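Local coordinates for manganese-dependent inorganic pyrophosphatase (Methanocaldococcus jannaschii, PDB 2EB0), which catalyses the manganese-dependent hydrolysis of diphosphate to two phosphates, as a family II inorganic pyrophosphatase with two metal ions in each subunit, at residues Tyr3-Lys8 and Gln72-Leu77; Leu64-Glu69 and Ile86-Val91. All blocks are in the same frame, centred on the assembly; numbering follows the deposited sequence.

Interaction 1 of 2, residues Tyr3-Lys8 and Gln72-Leu77. With MN (manganese (II) ion), chain F.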
loop_
_atom_site.group_PDB
_atom_site.type_symbol
_atom_site.label_atom_id
_atom_site.label_comp_id
_atom_site.label_asym_id
_atom_site.label_seq_id
_atom_site.Cartn_x
_atom_site.Cartn_y
_atom_site.Cartn_z
ATOM N N TYR B 3 15.979 -11.378 3.137
ATOM C CA TYR B 3 16.562 -10.697 1.987
ATOM C C TYR B 3 15.785 -9.451 1.568
ATOM O O TYR B 3 14.553 -9.429 1.611
ATOM C CB TYR B 3 16.580 -11.642 0.784
ATOM C CG TYR B 3 17.447 -12.870 0.936
ATOM C CD1 TYR B 3 18.793 -12.839 0.587
ATOM C CD2 TYR B 3 16.919 -14.065 1.427
ATOM C CE1 TYR B 3 19.597 -13.959 0.719
ATOM C CE2 TYR B 3 17.719 -15.196 1.569
ATOM C CZ TYR B 3 19.058 -15.134 1.211
ATOM O OH TYR B 3 19.865 -16.238 1.358
ATOM N N VAL B 4 16.518 -8.421 1.155
ATOM C CA VAL B 4 15.924 -7.187 0.646
ATOM C C VAL B 4 16.186 -7.281 -0.863
ATOM O O VAL B 4 17.338 -7.355 -1.288
ATOM C CB VAL B 4 16.621 -5.925 1.217
ATOM C CG1 VAL B 4 16.003 -4.663 0.598
ATOM C CG2 VAL B 4 16.484 -5.890 2.735
ATOM N N VAL B 5 15.128 -7.302 -1.669
ATOM C CA VAL B 5 15.307 -7.438 -3.111
ATOM C C VAL B 5 14.538 -6.439 -3.957
ATOM O O VAL B 5 13.424 -6.039 -3.618
ATOM C CB VAL B 5 14.895 -8.842 -3.606
ATOM C CG1 VAL B 5 15.632 -9.163 -4.893
ATOM C CG2 VAL B 5 15.180 -9.887 -2.548
ATOM N N GLY B 6 15.156 -6.046 -5.064
ATOM C CA GLY B 6 14.535 -5.125 -5.992
ATOM C C GLY B 6 13.821 -5.943 -7.053
ATOM O O GLY B 6 13.669 -7.155 -6.910
ATOM N N HIS B 7 13.404 -5.296 -8.129
ATOM C CA HIS B 7 12.673 -5.972 -9.191
ATOM C C HIS B 7 13.529 -6.562 -10.313
ATOM O O HIS B 7 14.731 -6.288 -10.425
ATOM C CB HIS B 7 11.662 -4.999 -9.790
ATOM C CG HIS B 7 12.277 -3.737 -10.313
ATOM N ND1 HIS B 7 13.192 -3.724 -11.346
ATOM C CD2 HIS B 7 12.108 -2.443 -9.944
ATOM C CE1 HIS B 7 13.559 -2.478 -11.590
ATOM N NE2 HIS B 7 12.915 -1.682 -10.753
ATOM N N LYS B 8 12.891 -7.382 -11.141
ATOM C CA LYS B 8 13.564 -7.989 -12.280
ATOM C C LYS B 8 14.080 -6.853 -13.167
ATOM O O LYS B 8 13.507 -5.763 -13.170
ATOM C CB LYS B 8 12.583 -8.874 -13.041
ATOM C CG LYS B 8 12.193 -10.122 -12.265
ATOM C CD LYS B 8 11.130 -10.909 -12.998
ATOM C CE LYS B 8 10.874 -12.254 -12.337
ATOM N NZ LYS B 8 9.778 -13.004 -13.022
ATOM N N GLN B 72 7.012 -8.524 -11.675
ATOM C CA GLN B 72 8.323 -7.873 -11.635
ATOM C C GLN B 72 9.147 -8.409 -10.462
ATOM O O GLN B 72 10.289 -7.994 -10.251
ATOM C CB GLN B 72 8.158 -6.358 -11.472
ATOM C CG GLN B 72 7.293 -5.698 -12.522
ATOM C CD GLN B 72 6.934 -4.266 -12.166
ATOM O OE1 GLN B 72 6.032 -3.675 -12.764
ATOM N NE2 GLN B 72 7.639 -3.696 -11.189
ATOM N N SER B 73 8.559 -9.333 -9.709
ATOM C CA SER B 73 9.203 -9.912 -8.535
ATOM C C SER B 73 9.427 -11.410 -8.747
ATOM O O SER B 73 9.363 -11.887 -9.882
ATOM C CB SER B 73 8.313 -9.667 -7.310
ATOM O OG SER B 73 9.018 -9.841 -6.093
ATOM N N PHE B 74 9.693 -12.144 -7.666
ATOM C CA PHE B 74 9.912 -13.591 -7.755
ATOM C C PHE B 74 8.706 -14.251 -8.401
ATOM O O PHE B 74 7.569 -13.861 -8.139
ATOM C CB PHE B 74 10.063 -14.241 -6.372
ATOM C CG PHE B 74 11.209 -13.730 -5.558
ATOM C CD1 PHE B 74 11.075 -12.577 -4.790
ATOM C CD2 PHE B 74 12.400 -14.442 -5.498
ATOM C CE1 PHE B 74 12.108 -12.146 -3.968
ATOM C CE2 PHE B 74 13.444 -14.018 -4.677
ATOM C CZ PHE B 74 13.297 -12.869 -3.908
ATOM N N ASP B 75 8.950 -15.269 -9.219
ATOM C CA ASP B 75 7.863 -15.994 -9.872
ATOM C C ASP B 75 7.068 -16.730 -8.799
ATOM O O ASP B 75 5.878 -16.980 -8.952
ATOM C CB ASP B 75 8.419 -17.007 -10.870
ATOM C CG ASP B 75 9.322 -16.370 -11.902
ATOM O OD1 ASP B 75 8.846 -15.488 -12.647
ATOM O OD2 ASP B 75 10.507 -16.753 -11.968
ATOM N N ASP B 76 7.747 -17.056 -7.705
ATOM C CA ASP B 76 7.146 -17.764 -6.588
ATOM C C ASP B 76 7.134 -16.914 -5.322
ATOM O O ASP B 76 7.411 -17.417 -4.227
ATOM C CB ASP B 76 7.929 -19.051 -6.309
ATOM C CG ASP B 76 9.406 -18.791 -6.022
ATOM O OD1 ASP B 76 10.098 -19.732 -5.587
ATOM O OD2 ASP B 76 9.881 -17.653 -6.239
ATOM N N LEU B 77 6.819 -15.630 -5.468
ATOM C CA LEU B 77 6.777 -14.715 -4.326
ATOM C C LEU B 77 5.928 -15.331 -3.216
ATOM O O LEU B 77 6.314 -15.337 -2.049
ATOM C CB LEU B 77 6.160 -13.375 -4.741
ATOM C CG LEU B 77 6.662 -12.087 -4.076
ATOM C CD1 LEU B 77 5.620 -10.997 -4.307
ATOM C CD2 LEU B 77 6.906 -12.286 -2.583
HETATM MN MN MN F . 13.331 0.636 -10.334
HETATM O O HOH W 1 7.158 -13.113 -11.673
#
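Lys-8 and Gln-72 meet through the backbone: the N-H of Lys-8 reaches the carbonyl of Gln-72, N to O 2.8 Å, at an N-H...O angle of 166°. The two runs lie nearly at right angles, 98° between the direction of Val-5 to Lys-8 and that of Gln-72 to Asp-75, and this one backbone bond ties them just past the end of strand 2-5. From there the Lys-8 side chain runs out fully extended over the backbone of Gln-72 and Ser-73, its CE 2.9 Å from Ser-73 O, until NZ forms a salt bridge with Asp-75 OD1 at 2.7 Å, coming from above the carboxylate plane. A water accepts from the same NZ, 2.9 Å away, and also lies within hydrogen-bonding distance of Ser-73 O. An alanine in place of Lys-8 would probably leave the Asp-75 carboxylate without its cationic mate and strip the cover from the Gln-72 to Ser-73 backbone.

Back along strand 2-5, Val-5 CG2 touches the ring edge of Phe-74 at CZ, 3.8 Å away. His-7 sits with CG between its own N and carbonyl carbon (chi1 57°), which turns the ring away from 72-77; NE2 binds a manganese ion at 2.4 Å, while ND1 donates to Lys-8 O and fixes the ring's rotation. Asp-11 and Asp-66 complete the protein ligands of that ion. Strand 2-5 lies beside 61-65 in the parallel sheet, Phe-74 and Ser-73 rest on the latter strand, and Lys-204 of strand 204-208 packs against both His-7 and Gln-72.

Interaction 2 of 2, residues Leu64-Glu69 and Ile86-Val91. With MN (manganese (II) ion), chain E; MN (manganese (II) ion), chain F.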
loop_
_atom_site.group_PDB
_atom_site.type_symbol
_atom_site.label_atom_id
_atom_site.label_comp_id
_atom_site.label_asym_id
_atom_site.label_seq_id
_atom_site.Cartn_x
_atom_site.Cartn_y
_atom_site.Cartn_z
ATOM N N LEU B 64 10.641 -6.460 -0.126
ATOM C CA LEU B 64 10.716 -5.914 -1.471
ATOM C C LEU B 64 10.936 -4.413 -1.460
ATOM O O LEU B 64 10.350 -3.701 -0.651
ATOM C CB LEU B 64 9.430 -6.222 -2.229
ATOM C CG LEU B 64 9.048 -7.700 -2.332
ATOM C CD1 LEU B 64 7.700 -7.822 -3.039
ATOM C CD2 LEU B 64 10.132 -8.461 -3.096
ATOM N N VAL B 65 11.807 -3.949 -2.350
ATOM C CA VAL B 65 12.071 -2.528 -2.502
ATOM C C VAL B 65 11.917 -2.175 -3.966
ATOM O O VAL B 65 12.215 -2.981 -4.843
ATOM C CB VAL B 65 13.509 -2.110 -2.087
ATOM C CG1 VAL B 65 13.652 -2.149 -0.579
ATOM C CG2 VAL B 65 14.538 -3.017 -2.765
ATOM N N ASP B 66 11.396 -0.982 -4.216
ATOM C CA ASP B 66 11.272 -0.474 -5.565
ATOM C C ASP B 66 10.283 -1.156 -6.488
ATOM O O ASP B 66 10.386 -1.010 -7.702
ATOM C CB ASP B 66 12.639 -0.496 -6.234
ATOM C CG ASP B 66 12.768 0.552 -7.299
ATOM O OD1 ASP B 66 13.591 0.361 -8.213
ATOM O OD2 ASP B 66 12.056 1.576 -7.208
ATOM N N HIS B 67 9.352 -1.924 -5.934
ATOM C CA HIS B 67 8.351 -2.570 -6.762
ATOM C C HIS B 67 7.253 -3.208 -5.923
ATOM O O HIS B 67 7.463 -3.587 -4.768
ATOM C CB HIS B 67 8.986 -3.596 -7.721
ATOM C CG HIS B 67 9.400 -4.885 -7.076
ATOM N ND1 HIS B 67 10.442 -4.973 -6.179
ATOM C CD2 HIS B 67 8.938 -6.150 -7.243
ATOM C CE1 HIS B 67 10.606 -6.236 -5.820
ATOM N NE2 HIS B 67 9.707 -6.971 -6.451
ATOM N N SER B 68 6.073 -3.292 -6.521
ATOM C CA SER B 68 4.905 -3.853 -5.870
ATOM C C SER B 68 4.084 -4.546 -6.948
ATOM O O SER B 68 2.861 -4.434 -6.984
ATOM C CB SER B 68 4.090 -2.729 -5.227
ATOM O OG SER B 68 2.933 -3.235 -4.588
ATOM N N GLU B 69 4.770 -5.249 -7.838
ATOM C CA GLU B 69 4.101 -5.949 -8.926
ATOM C C GLU B 69 4.601 -7.390 -9.006
ATOM O O GLU B 69 5.806 -7.637 -9.105
ATOM C CB GLU B 69 4.366 -5.234 -10.253
ATOM C CG GLU B 69 3.583 -5.800 -11.429
ATOM C CD GLU B 69 2.144 -5.295 -11.487
ATOM O OE1 GLU B 69 1.319 -5.929 -12.188
ATOM O OE2 GLU B 69 1.844 -4.260 -10.841
ATOM N N ILE B 86 8.898 -1.443 0.605
ATOM C CA ILE B 86 9.342 -0.054 0.662
ATOM C C ILE B 86 9.462 0.340 -0.803
ATOM O O ILE B 86 10.360 -0.124 -1.516
ATOM C CB ILE B 86 10.696 0.055 1.367
ATOM C CG1 ILE B 86 10.595 -0.585 2.756
ATOM C CG2 ILE B 86 11.113 1.518 1.476
ATOM C CD1 ILE B 86 9.593 0.093 3.676
ATOM N N ASP B 87 8.568 1.217 -1.248
ATOM C CA ASP B 87 8.517 1.560 -2.661
ATOM C C ASP B 87 8.082 2.995 -2.969
ATOM O O ASP B 87 7.915 3.826 -2.071
ATOM C CB ASP B 87 7.532 0.577 -3.298
ATOM C CG ASP B 87 7.618 0.531 -4.793
ATOM O OD1 ASP B 87 6.691 -0.054 -5.383
ATOM O OD2 ASP B 87 8.593 1.059 -5.378
ATOM N N HIS B 88 7.931 3.284 -4.257
ATOM C CA HIS B 88 7.456 4.583 -4.695
ATOM C C HIS B 88 6.651 4.416 -5.987
ATOM O O HIS B 88 6.500 5.345 -6.777
ATOM C CB HIS B 88 8.612 5.583 -4.873
ATOM C CG HIS B 88 9.531 5.272 -6.011
ATOM N ND1 HIS B 88 9.834 6.196 -6.990
ATOM C CD2 HIS B 88 10.272 4.175 -6.289
ATOM C CE1 HIS B 88 10.724 5.684 -7.818
ATOM N NE2 HIS B 88 11.008 4.459 -7.412
ATOM N N HIS B 89 6.136 3.214 -6.193
ATOM C CA HIS B 89 5.305 2.935 -7.357
ATOM C C HIS B 89 3.890 2.757 -6.838
ATOM O O HIS B 89 3.656 2.815 -5.630
ATOM C CB HIS B 89 5.746 1.651 -8.063
ATOM C CG HIS B 89 7.120 1.723 -8.643
ATOM N ND1 HIS B 89 8.258 1.541 -7.886
ATOM C CD2 HIS B 89 7.543 1.987 -9.903
ATOM C CE1 HIS B 89 9.324 1.692 -8.654
ATOM N NE2 HIS B 89 8.918 1.964 -9.883
ATOM N N LYS B 90 2.950 2.559 -7.752
ATOM C CA LYS B 90 1.552 2.339 -7.396
ATOM C C LYS B 90 1.476 1.006 -6.652
ATOM O O LYS B 90 2.397 0.200 -6.738
ATOM C CB LYS B 90 0.708 2.231 -8.668
ATOM C CG LYS B 90 1.004 0.968 -9.474
ATOM C CD LYS B 90 0.489 1.092 -10.897
ATOM C CE LYS B 90 0.587 -0.225 -11.652
ATOM N NZ LYS B 90 -0.377 -1.237 -11.132
ATOM N N VAL B 91 0.389 0.770 -5.927
ATOM C CA VAL B 91 0.240 -0.502 -5.238
ATOM C C VAL B 91 -0.228 -1.524 -6.279
ATOM O O VAL B 91 -1.245 -1.323 -6.951
ATOM C CB VAL B 91 -0.803 -0.434 -4.108
ATOM C CG1 VAL B 91 -0.977 -1.817 -3.499
ATOM C CG2 VAL B 91 -0.353 0.564 -3.042
HETATM MN MN MN E . 12.838 3.373 -8.397
HETATM MN MN MN F . 13.331 0.636 -10.334
HETATM O O HOH W 2 -0.333 -3.570 -12.789
#
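Asp-66 holds CG anti to its backbone N (chi1 -153°), and His-88 holds CG between its N and carbonyl carbon (chi1 68°); together these torsions bring carboxylate and imidazole side by side onto one manganese ion. Their planes are 6° apart, nearly coplanar, with Asp-66 OD2 at the ring edge. OD2 and His-88 NE2 each bind this ion at 2.3 Å, and Asp-66 OD1 binds the second manganese, making the carboxylate a bridge between the two metals. Ser-14 and Thr-109 also hydrogen-bond its oxygens, and His-88 ND1 hydrogen-bonds Val-106 O, which steadies the ring in its metal-binding pose.

Behind this pair, Asp-87 OD2 is gripped by two donors of its own segment. His-89 ND1 meets it on the syn side at 2.6 Å, in the imidazole plane, and the backbone N of His-88 comes from above the carboxylate. The His-89 ring is thereby held with CE1 3.1 Å from Asp-66 OD2, its edge toward the bridging carboxylate. Glu-69 OE2 and Lys-90 NZ form a long salt bridge of 3.8 Å, Glu-69 having its stronger partner in Asp-207.

The strand ends pair in parallel, Val-65 beside Ile-86: Ile-86 N donates to Leu-64 O, and Asp-66 N to Ile-86 O, both at 3.0 Å. The metal ligands thus sit at the C-terminal ends of neighbouring strands 61-65 and 81-87. Leu-21 of helix 12-25 packs on Val-65 and Ile-86, helix 109-118 reaches Asp-87 and His-88 through Thr-109, Lys-294 of helix 293-306 lies against both His-88 and His-89, and Val-91 N hydrogen-bonds Thr-95 OG1 of the second subunit.

In the fold
Interactions 1 and 2 have centres about 11 Å apart in the DHH domain, on three consecutive strands of its parallel sheet: 2-5, 61-65 and 81-87. Their segments alternate along the chain, in the order 3-8, 64-69, 72-77, 86-91, with 72-77 falling in the connection between strands 61-65 and 81-87. They join directly where Val-65 N probably hydrogen-bonds Val-5 O, 2.9 Å apart, and where Ser-73 OG meets His-67 NE2. Both supply ligands to one manganese ion, whereas the other takes its ligands here from 64-69 and 86-91. The two-metal centre needed for diphosphate hydrolysis is therefore assembled from loops leaving the C-terminal ends of neighbouring strands.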